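Side-chain contacts in inositol-3-phosphate synthase (Caenorhabditis elegans, PDB 1VKO), which binds nicotinamide-adenine-dinucleotide on a Rossmann-type domain and forms an assembly of four chains: residues 195-200 and 221-226; 259-264 and 277-282; 267-272 and 285-290. All coordinates share one frame; numbering follows the deposited sequence.

Interaction 1. Residues 195-200 and 221-226. With NAD (nicotinamide-adenine-dinucleotide), chain G.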
loop_
_atom_site.group_PDB
_atom_site.type_symbol
_atom_site.label_atom_id
_atom_site.label_comp_id
_atom_site.label_asym_id
_atom_site.label_seq_id
_atom_site.Cartn_x
_atom_site.Cartn_y
_atom_site.Cartn_z
ATOM N N PRO A 195 -5.030 -26.858 35.481
ATOM C CA PRO A 195 -5.594 -25.586 35.945
ATOM C C PRO A 195 -4.522 -24.603 36.350
ATOM O O PRO A 195 -3.428 -25.006 36.746
ATOM C CB PRO A 195 -6.482 -25.986 37.131
ATOM C CG PRO A 195 -6.076 -27.345 37.502
ATOM C CD PRO A 195 -5.421 -28.003 36.324
ATOM N N SER A 196 -4.797 -23.316 36.166
ATOM C CA SER A 196 -3.786 -22.304 36.419
ATOM C C SER A 196 -4.211 -21.328 37.488
ATOM O O SER A 196 -5.316 -21.398 38.018
ATOM C CB SER A 196 -3.470 -21.517 35.138
ATOM O OG SER A 196 -2.108 -21.129 35.142
ATOM N N ILE A 197 -3.315 -20.388 37.767
ATOM C CA ILE A 197 -3.555 -19.288 38.681
ATOM C C ILE A 197 -4.336 -18.301 37.848
ATOM O O ILE A 197 -3.949 -18.026 36.721
ATOM C CB ILE A 197 -2.198 -18.699 39.083
ATOM C CG1 ILE A 197 -1.342 -19.770 39.727
ATOM C CG2 ILE A 197 -2.336 -17.513 40.031
ATOM C CD1 ILE A 197 0.080 -19.329 39.929
ATOM N N TYR A 198 -5.431 -17.761 38.390
ATOM C CA TYR A 198 -6.198 -16.707 37.727
ATOM C C TYR A 198 -6.390 -15.542 38.686
ATOM O O TYR A 198 -7.138 -15.667 39.639
ATOM C CB TYR A 198 -7.551 -17.285 37.291
ATOM C CG TYR A 198 -8.527 -16.283 36.682
ATOM C CD1 TYR A 198 -8.097 -15.328 35.771
ATOM C CD2 TYR A 198 -9.874 -16.300 37.014
ATOM C CE1 TYR A 198 -8.963 -14.423 35.222
ATOM C CE2 TYR A 198 -10.754 -15.389 36.457
ATOM C CZ TYR A 198 -10.289 -14.462 35.558
ATOM O OH TYR A 198 -11.125 -13.532 34.992
ATOM N N TYR A 199 -5.739 -14.402 38.453
ATOM C CA TYR A 199 -6.031 -13.210 39.258
ATOM C C TYR A 199 -6.685 -12.158 38.342
ATOM O O TYR A 199 -5.981 -11.425 37.633
ATOM C CB TYR A 199 -4.771 -12.649 39.951
ATOM C CG TYR A 199 -3.992 -13.623 40.844
ATOM C CD1 TYR A 199 -4.602 -14.735 41.438
ATOM C CD2 TYR A 199 -2.653 -13.402 41.123
ATOM C CE1 TYR A 199 -3.887 -15.597 42.251
ATOM C CE2 TYR A 199 -1.930 -14.271 41.919
ATOM C CZ TYR A 199 -2.542 -15.372 42.476
ATOM O OH TYR A 199 -1.805 -16.230 43.290
ATOM N N PRO A 200 -8.017 -12.080 38.342
ATOM C CA PRO A 200 -8.755 -11.365 37.288
ATOM C C PRO A 200 -8.151 -9.989 36.964
ATOM O O PRO A 200 -8.065 -9.581 35.801
ATOM C CB PRO A 200 -10.141 -11.208 37.899
ATOM C CG PRO A 200 -10.276 -12.406 38.807
ATOM C CD PRO A 200 -8.917 -12.626 39.377
ATOM N N LEU A 221 0.899 -18.251 48.207
ATOM C CA LEU A 221 1.959 -19.201 48.581
ATOM C C LEU A 221 1.498 -20.639 48.375
ATOM O O LEU A 221 2.285 -21.497 47.950
ATOM C CB LEU A 221 2.455 -18.993 50.019
ATOM C CG LEU A 221 3.475 -20.037 50.529
ATOM C CD1 LEU A 221 4.852 -19.845 49.866
ATOM C CD2 LEU A 221 3.604 -19.985 52.047
ATOM N N GLU A 222 0.228 -20.915 48.650
ATOM C CA GLU A 222 -0.317 -22.208 48.265
ATOM C C GLU A 222 -0.295 -22.352 46.761
ATOM O O GLU A 222 0.047 -23.411 46.256
ATOM C CB GLU A 222 -1.719 -22.370 48.752
ATOM C CG GLU A 222 -1.830 -22.677 50.228
ATOM C CD GLU A 222 -2.991 -23.604 50.487
ATOM O OE1 GLU A 222 -4.094 -23.284 49.964
ATOM O OE2 GLU A 222 -2.785 -24.646 51.171
ATOM N N HIS A 223 -0.591 -21.262 46.037
ATOM C CA HIS A 223 -0.481 -21.282 44.582
ATOM C C HIS A 223 0.922 -21.599 44.125
ATOM O O HIS A 223 1.106 -22.467 43.269
ATOM C CB HIS A 223 -1.016 -20.015 43.951
ATOM C CG HIS A 223 -2.488 -19.859 44.135
ATOM N ND1 HIS A 223 -3.113 -18.631 44.183
ATOM C CD2 HIS A 223 -3.457 -20.783 44.323
ATOM C CE1 HIS A 223 -4.405 -18.805 44.402
ATOM N NE2 HIS A 223 -4.640 -20.102 44.489
ATOM N N LEU A 224 1.900 -20.931 44.739
ATOM C CA LEU A 224 3.318 -21.144 44.450
ATOM C C LEU A 224 3.694 -22.602 44.584
ATOM O O LEU A 224 4.389 -23.158 43.738
ATOM C CB LEU A 224 4.179 -20.291 45.385
ATOM C CG LEU A 224 5.665 -20.579 45.333
ATOM C CD1 LEU A 224 6.214 -20.399 43.950
ATOM C CD2 LEU A 224 6.351 -19.631 46.289
ATOM N N GLU A 225 3.222 -23.207 45.662
ATOM C CA GLU A 225 3.519 -24.585 45.976
ATOM C C GLU A 225 2.836 -25.520 45.001
ATOM O O GLU A 225 3.354 -26.587 44.700
ATOM C CB GLU A 225 3.051 -24.895 47.396
ATOM C CG GLU A 225 4.060 -24.526 48.468
ATOM C CD GLU A 225 5.379 -25.258 48.316
ATOM O OE1 GLU A 225 5.416 -26.396 47.769
ATOM O OE2 GLU A 225 6.390 -24.690 48.743
ATOM N N HIS A 226 1.665 -25.117 44.510
ATOM C CA HIS A 226 0.875 -25.984 43.641
ATOM C C HIS A 226 1.582 -26.140 42.306
ATOM O O HIS A 226 1.691 -27.260 41.784
ATOM C CB HIS A 226 -0.505 -25.385 43.422
ATOM C CG HIS A 226 -1.414 -26.231 42.589
ATOM N ND1 HIS A 226 -2.550 -26.821 43.095
ATOM C CD2 HIS A 226 -1.370 -26.568 41.278
ATOM C CE1 HIS A 226 -3.173 -27.478 42.134
ATOM N NE2 HIS A 226 -2.478 -27.338 41.020
HETATM P PA NAD G . -4.406 -16.575 23.088
HETATM O O1A NAD G . -5.529 -15.912 23.730
HETATM O O2A NAD G . -4.915 -17.385 21.968
HETATM O O5B NAD G . -3.655 -17.417 24.203
HETATM C C5B NAD G . -3.786 -17.079 25.551
HETATM C C4B NAD G . -4.162 -18.342 26.302
HETATM O O4B NAD G . -3.673 -18.235 27.621
HETATM C C3B NAD G . -5.649 -18.527 26.406
HETATM O O3B NAD G . -5.832 -19.931 26.324
HETATM C C2B NAD G . -6.017 -18.141 27.811
HETATM O O2B NAD G . -6.937 -19.146 28.233
HETATM C C1B NAD G . -4.705 -18.365 28.555
HETATM N N9A NAD G . -4.434 -17.629 29.817
HETATM C C8A NAD G . -4.742 -16.352 30.176
HETATM N N7A NAD G . -4.304 -16.149 31.439
HETATM C C5A NAD G . -3.719 -17.262 31.920
HETATM C C6A NAD G . -3.141 -17.611 33.154
HETATM N N6A NAD G . -3.107 -16.789 34.216
HETATM N N1A NAD G . -2.652 -18.881 33.314
HETATM C C2A NAD G . -2.752 -19.800 32.310
HETATM N N3A NAD G . -3.352 -19.453 31.143
HETATM C C4A NAD G . -3.825 -18.208 30.921
HETATM O O3 NAD G . -3.274 -15.523 22.602
HETATM P PN NAD G . -2.036 -16.026 21.735
HETATM O O1N NAD G . -1.847 -17.469 22.041
HETATM O O2N NAD G . -2.274 -15.612 20.350
HETATM O O5D NAD G . -0.727 -15.316 22.378
HETATM C C5D NAD G . -0.509 -15.318 23.778
HETATM C C4D NAD G . 0.432 -14.204 24.274
HETATM O O4D NAD G . 1.584 -14.139 23.470
HETATM C C3D NAD G . -0.190 -12.803 24.259
HETATM O O3D NAD G . 0.210 -12.124 25.417
HETATM C C2D NAD G . 0.537 -12.112 23.133
HETATM O O2D NAD G . 0.710 -10.712 23.288
HETATM C C1D NAD G . 1.880 -12.787 23.200
HETATM N N1N NAD G . 2.520 -12.508 21.919
HETATM C C2N NAD G . 1.967 -12.973 20.768
HETATM C C3N NAD G . 2.575 -12.672 19.570
HETATM C C7N NAD G . 2.167 -13.501 18.411
HETATM O O7N NAD G . 1.120 -14.419 18.664
HETATM N N7N NAD G . 2.795 -13.368 17.236
HETATM C C4N NAD G . 3.761 -11.913 19.525
HETATM C C5N NAD G . 4.294 -11.436 20.702
HETATM C C6N NAD G . 3.655 -11.735 21.915
HETATM O O HOH W 1 -2.236 -27.266 38.287
#
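Ile197 and His223 mark the closest backbone approach, 6.9 Å from CA to CA, where the extended, irregular loop 195-200 runs past helix 220-238. In this Rossmann-type domain the loop borders the adenine of the bound NAD, so one short segment faces both cofactor and helix. The direct polar link to the helix joins Tyr199 and His223. The two side chains come from opposite directions, and Tyr199 OH lies 2.9 Å from His223 ND1 in a hydrogen bond. Each of these atoms sits at the edge of the partner's ring and in its plane; the rings meet rim to rim with their planes at 39°. On its other side the imidazole is held through NE2 by the carbonyl of Pro216, so both ring nitrogens are bonded, which fixes the ring's rotation. Ile197, branched and apolar, serves two neighbours: its CG2 lies over one face of the Tyr199 ring, toward the rim, while CD1, carried outward by an extended chain (chi2 170°), rests 4.2 Å from His223 CB. Further along, a water at the edge of the His226 ring, in its plane, bridges NE2 to Pro195 O. Toward the cofactor, Ile197 O takes a weak hydrogen bond from NAD N6A, and Ser196, small enough to fit beside the adenine, donates from OG to NAD N1A at 2.9 Å.

Interaction 2. Residues 259-264 and 277-282; sequences QGLNAT and DEVSPS
Leu261 and Glu278 face each other where two loops pass, their CA atoms 7.8 Å apart; 259-264 is irregular throughout, and 277-282 enters helix 281-291 at its last two residues. These two residues carry most of the contact. With CG of Leu261 placed anti to its own backbone N (chi1 170°), the branched end spreads over the carbonyl and CB of Glu278: Leu261 CD1 comes to 3.5 Å from Glu278 O, and CD2 lies 3.8 Å from Glu278 CB. CD1 also meets Val279 CG2 at 4.2 Å, an apolar neighbour that suits a buried leucine. Of its side chain, Glu278 brings CB to the leucine. The chain then bends at chi2 (-56°) and takes the carboxylate away, to a salt bridge with Arg253 and a hydrogen bond from Asp256 N. Both segments lie in the helical connection between the adjacent parallel strands 242-247 and 295-298, a beta-alpha-beta crossover of the Rossmann-type sheet, and each leads into one of its helices. Thr264 is the N-cap of helix 265-273, its OG1 accepting from Glu267 N; Ser280 is the N-cap of helix 281-291, with OG serving Asn283 N, and Pro281, which has no N-H to satisfy, suits the first turn. Glu278 is the centre of an inverse gamma turn, closed by a weak bond from Val279 N to Asp277 O. The Glu278 carbonyl is also tied to the other loop through a water, which donates to Glu278 O at 3.0 Å and accepts from Asn262 ND2 at 2.7 Å. An amide fits this buried position because its nitrogen can serve two acceptors: the same ND2 donates to Asp256 O.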
loop_
_atom_site.group_PDB
_atom_site.type_symbol
_atom_site.label_atom_id
_atom_site.label_comp_id
_atom_site.label_asym_id
_atom_site.label_seq_id
_atom_site.Cartn_x
_atom_site.Cartn_y
_atom_site.Cartn_z
ATOM N N GLN A 259 11.109 -1.093 46.259
ATOM C CA GLN A 259 11.671 -1.833 47.385
ATOM C C GLN A 259 10.607 -1.978 48.453
ATOM O O GLN A 259 9.834 -1.045 48.696
ATOM C CB GLN A 259 12.961 -1.197 47.933
ATOM C CG GLN A 259 12.978 0.329 48.014
ATOM C CD GLN A 259 14.333 0.870 48.477
ATOM O OE1 GLN A 259 14.754 0.627 49.616
ATOM N NE2 GLN A 259 15.016 1.597 47.594
ATOM N N GLY A 260 10.574 -3.158 49.073
ATOM C CA GLY A 260 9.481 -3.566 49.954
ATOM C C GLY A 260 8.669 -4.664 49.290
ATOM O O GLY A 260 8.149 -5.583 49.963
ATOM N N LEU A 261 8.579 -4.582 47.958
ATOM C CA LEU A 261 7.706 -5.452 47.189
ATOM C C LEU A 261 8.459 -6.492 46.397
ATOM O O LEU A 261 8.235 -7.693 46.586
ATOM C CB LEU A 261 6.811 -4.621 46.270
ATOM C CG LEU A 261 5.953 -5.314 45.196
ATOM C CD1 LEU A 261 4.850 -6.192 45.775
ATOM C CD2 LEU A 261 5.387 -4.263 44.296
ATOM N N ASN A 262 9.359 -6.050 45.523
ATOM C CA ASN A 262 9.983 -6.944 44.542
ATOM C C ASN A 262 11.333 -6.472 43.970
ATOM O O ASN A 262 11.736 -6.903 42.887
ATOM C CB ASN A 262 8.971 -7.262 43.414
ATOM C CG ASN A 262 8.498 -6.006 42.675
ATOM O OD1 ASN A 262 9.176 -4.981 42.690
ATOM N ND2 ASN A 262 7.329 -6.088 42.020
ATOM N N ALA A 263 12.047 -5.608 44.696
ATOM C CA ALA A 263 13.389 -5.162 44.264
ATOM C C ALA A 263 14.457 -6.220 44.518
ATOM O O ALA A 263 15.486 -6.260 43.807
ATOM C CB ALA A 263 13.788 -3.847 44.924
ATOM N N THR A 264 14.237 -7.070 45.524
ATOM C CA THR A 264 15.177 -8.154 45.803
ATOM C C THR A 264 14.463 -9.481 45.857
ATOM O O THR A 264 13.244 -9.516 45.952
ATOM C CB THR A 264 15.874 -7.954 47.142
ATOM O OG1 THR A 264 14.994 -8.398 48.188
ATOM C CG2 THR A 264 16.144 -6.470 47.421
ATOM N N ASP A 277 -0.700 -7.872 47.040
ATOM C CA ASP A 277 -1.539 -7.710 45.870
ATOM C C ASP A 277 -0.776 -7.578 44.562
ATOM O O ASP A 277 -1.105 -8.271 43.616
ATOM C CB ASP A 277 -2.503 -6.527 46.064
ATOM C CG ASP A 277 -3.887 -6.981 46.493
ATOM O OD1 ASP A 277 -4.712 -7.257 45.602
ATOM O OD2 ASP A 277 -4.244 -7.105 47.681
ATOM N N GLU A 278 0.222 -6.684 44.507
ATOM C CA GLU A 278 1.054 -6.480 43.318
ATOM C C GLU A 278 2.034 -7.629 43.118
ATOM O O GLU A 278 3.229 -7.416 42.918
ATOM C CB GLU A 278 1.826 -5.137 43.379
ATOM C CG GLU A 278 1.023 -3.874 43.050
ATOM C CD GLU A 278 0.344 -3.916 41.683
ATOM O OE1 GLU A 278 1.031 -3.913 40.650
ATOM O OE2 GLU A 278 -0.902 -3.925 41.631
ATOM N N VAL A 279 1.533 -8.848 43.178
ATOM C CA VAL A 279 2.295 -10.034 42.811
ATOM C C VAL A 279 1.457 -10.793 41.787
ATOM O O VAL A 279 0.396 -11.299 42.112
ATOM C CB VAL A 279 2.621 -10.909 44.052
ATOM C CG1 VAL A 279 3.245 -12.245 43.650
ATOM C CG2 VAL A 279 3.542 -10.155 44.993
ATOM N N SER A 280 1.932 -10.819 40.547
ATOM C CA SER A 280 1.171 -11.363 39.438
ATOM C C SER A 280 1.231 -12.881 39.359
ATOM O O SER A 280 2.158 -13.496 39.891
ATOM C CB SER A 280 1.669 -10.773 38.116
ATOM O OG SER A 280 2.813 -11.462 37.632
ATOM N N PRO A 281 0.270 -13.475 38.652
ATOM C CA PRO A 281 0.317 -14.883 38.281
ATOM C C PRO A 281 1.628 -15.216 37.572
ATOM O O PRO A 281 2.194 -16.295 37.798
ATOM C CB PRO A 281 -0.831 -14.992 37.292
ATOM C CG PRO A 281 -1.825 -13.978 37.832
ATOM C CD PRO A 281 -0.963 -12.825 38.143
ATOM N N SER A 282 2.110 -14.295 36.732
ATOM C CA SER A 282 3.343 -14.532 36.006
ATOM C C SER A 282 4.548 -14.450 36.902
ATOM O O SER A 282 5.552 -15.033 36.574
ATOM C CB SER A 282 3.504 -13.616 34.795
ATOM O OG SER A 282 3.907 -12.321 35.173
HETATM O O HOH W 2 5.845 -8.399 41.964
#

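Interaction 3. Residues 267-272 and 285-290; sequences EIMESI and FAVASI
Val287 is the bump of this contact, and Ile268, Met269 and Ile272 form the hollow that receives it. The axes of the two helical segments pass 11.8 Å apart at a signed crossing angle of -115°, a wide, steep crossing that brings a single valine of 285-290 against three longer side chains of 267-272. Those three come from one surface of the helix, with Ile268 and Ile272 one turn apart and Met269 beside them. Ile272 meets the valine tip to tip: its CD1 touches both branches, lying 4.1 Å from Val287 CG2 and equally far from Val287 CG1. Met269 comes obliquely from the flank. Bent at chi2 (-45°) and again at chi3 (-74°), it curls its thioether round so that SD rests 3.9 Å from Val287 CG1, with CE only slightly farther from the same methyl. This pliable, unbranched chain suits the more exposed margin of the contact. Ile268 supplies the remaining wall more loosely, CG1 being 4.5 Å from Val287 CG2. The forked valine fits because CG1 meets the sulfur, CG2 meets Ile268, and both share Ile272 CD1. Leu224 of helix 220-238 and Leu309 of helix 307-316 also pack on it, adding further apolar neighbours. Farther round its helix, Phe285 and Ser289 touch Tyr296 of strand 295-298, and Ser289 OG turns back to donate to Phe285 O at 2.6 Å, which settles its hydroxyl within the helix. Helix 281-291 thus lies against strand 295-298 and helix 265-273 packs on it, both within the helical connection from strand 242-247 to strand 295-298 of the Rossmann-type domain.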
loop_
_atom_site.group_PDB
_atom_site.type_symbol
_atom_site.label_atom_id
_atom_site.label_comp_id
_atom_site.label_asym_id
_atom_site.label_seq_id
_atom_site.Cartn_x
_atom_site.Cartn_y
_atom_site.Cartn_z
ATOM N N GLU A 267 12.634 -9.936 49.161
ATOM C CA GLU A 267 11.403 -9.147 49.039
ATOM C C GLU A 267 10.314 -9.882 48.271
ATOM O O GLU A 267 9.207 -9.992 48.765
ATOM C CB GLU A 267 11.669 -7.781 48.411
ATOM C CG GLU A 267 12.300 -6.822 49.395
ATOM C CD GLU A 267 12.684 -5.504 48.764
ATOM O OE1 GLU A 267 12.319 -5.269 47.585
ATOM O OE2 GLU A 267 13.342 -4.690 49.453
ATOM N N ILE A 268 10.621 -10.398 47.082
ATOM C CA ILE A 268 9.597 -11.089 46.295
ATOM C C ILE A 268 9.042 -12.337 46.994
ATOM O O ILE A 268 7.824 -12.572 46.932
ATOM C CB ILE A 268 10.025 -11.331 44.782
ATOM C CG1 ILE A 268 8.867 -11.886 43.947
ATOM C CG2 ILE A 268 11.233 -12.245 44.640
ATOM C CD1 ILE A 268 8.040 -10.818 43.295
ATOM N N MET A 269 9.913 -13.097 47.682
ATOM C CA MET A 269 9.498 -14.282 48.456
ATOM C C MET A 269 8.606 -13.889 49.600
ATOM O O MET A 269 7.588 -14.532 49.841
ATOM C CB MET A 269 10.690 -15.060 49.042
ATOM C CG MET A 269 11.604 -15.701 48.026
ATOM S SD MET A 269 10.704 -16.532 46.725
ATOM C CE MET A 269 10.098 -17.994 47.581
ATOM N N GLU A 270 8.994 -12.841 50.318
ATOM C CA GLU A 270 8.155 -12.350 51.409
ATOM C C GLU A 270 6.781 -11.862 50.909
ATOM O O GLU A 270 5.762 -12.232 51.501
ATOM C CB GLU A 270 8.881 -11.286 52.252
ATOM C CG GLU A 270 8.027 -10.636 53.349
ATOM C CD GLU A 270 7.764 -11.514 54.576
ATOM O OE1 GLU A 270 8.093 -12.718 54.571
ATOM O OE2 GLU A 270 7.204 -10.988 55.566
ATOM N N SER A 271 6.738 -11.068 49.831
ATOM C CA SER A 271 5.447 -10.587 49.299
ATOM C C SER A 271 4.487 -11.757 48.987
ATOM O O SER A 271 3.268 -11.651 49.194
ATOM C CB SER A 271 5.624 -9.706 48.070
ATOM O OG SER A 271 6.545 -8.660 48.316
ATOM N N ILE A 272 5.036 -12.874 48.513
ATOM C CA ILE A 272 4.222 -14.072 48.259
ATOM C C ILE A 272 3.728 -14.699 49.570
ATOM O O ILE A 272 2.603 -15.186 49.672
ATOM C CB ILE A 272 5.012 -15.095 47.422
ATOM C CG1 ILE A 272 5.428 -14.483 46.080
ATOM C CG2 ILE A 272 4.197 -16.390 47.222
ATOM C CD1 ILE A 272 6.289 -15.400 45.192
ATOM N N PHE A 285 4.477 -18.238 38.613
ATOM C CA PHE A 285 5.174 -19.109 37.684
ATOM C C PHE A 285 6.677 -18.855 37.629
ATOM O O PHE A 285 7.438 -19.789 37.723
ATOM C CB PHE A 285 4.576 -19.050 36.282
ATOM C CG PHE A 285 3.241 -19.680 36.167
ATOM C CD1 PHE A 285 3.138 -21.062 35.950
ATOM C CD2 PHE A 285 2.073 -18.923 36.288
ATOM C CE1 PHE A 285 1.865 -21.681 35.835
ATOM C CE2 PHE A 285 0.779 -19.525 36.165
ATOM C CZ PHE A 285 0.680 -20.926 35.946
ATOM N N ALA A 286 7.135 -17.613 37.479
ATOM C CA ALA A 286 8.588 -17.432 37.364
ATOM C C ALA A 286 9.255 -18.012 38.600
ATOM O O ALA A 286 10.232 -18.775 38.490
ATOM C CB ALA A 286 8.973 -15.965 37.144
ATOM N N VAL A 287 8.703 -17.688 39.773
ATOM C CA VAL A 287 9.204 -18.232 41.060
ATOM C C VAL A 287 9.112 -19.767 41.165
ATOM O O VAL A 287 10.081 -20.430 41.515
ATOM C CB VAL A 287 8.563 -17.484 42.251
ATOM C CG1 VAL A 287 8.971 -18.089 43.588
ATOM C CG2 VAL A 287 8.999 -16.026 42.231
ATOM N N ALA A 288 7.975 -20.350 40.810
ATOM C CA ALA A 288 7.853 -21.806 40.858
ATOM C C ALA A 288 8.890 -22.519 39.976
ATOM O O ALA A 288 9.296 -23.652 40.264
ATOM C CB ALA A 288 6.484 -22.210 40.471
ATOM N N SER A 289 9.300 -21.837 38.903
ATOM C CA SER A 289 10.191 -22.375 37.877
ATOM C C SER A 289 11.588 -22.383 38.440
ATOM O O SER A 289 12.253 -23.428 38.460
ATOM C CB SER A 289 10.148 -21.523 36.593
ATOM O OG SER A 289 8.818 -21.385 36.136
ATOM N N ILE A 290 12.010 -21.214 38.913
ATOM C CA ILE A 290 13.348 -21.041 39.430
ATOM C C ILE A 290 13.565 -21.953 40.615
ATOM O O ILE A 290 14.527 -22.710 40.624
ATOM C CB ILE A 290 13.614 -19.575 39.823
ATOM C CG1 ILE A 290 13.602 -18.694 38.583
ATOM C CG2 ILE A 290 14.942 -19.473 40.545
ATOM C CD1 ILE A 290 13.294 -17.224 38.900
#

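Overall arrangement
All three contacts are largely buried and lie on the same side of the chain's centre, but their chemistry differs. Interaction 1 borders the cofactor and relies mainly on polar groups and a water; interaction 3, between helices, is wholly apolar; interaction 2, where loops lead into those helices, mixes leucine packing with a water bridge. Interactions 2 and 3 share helix 281-291 and are further linked by Leu261 O and Ser271 OG, 2.6 Å apart in a probable hydrogen bond. Interaction 1 abuts both: Tyr199 CD2 packs 3.4 Å from Pro281 CG, and Leu224 CD1 lies 3.6 Å from Ala288 N. Helix 281-291 thus stands at the centre of the group.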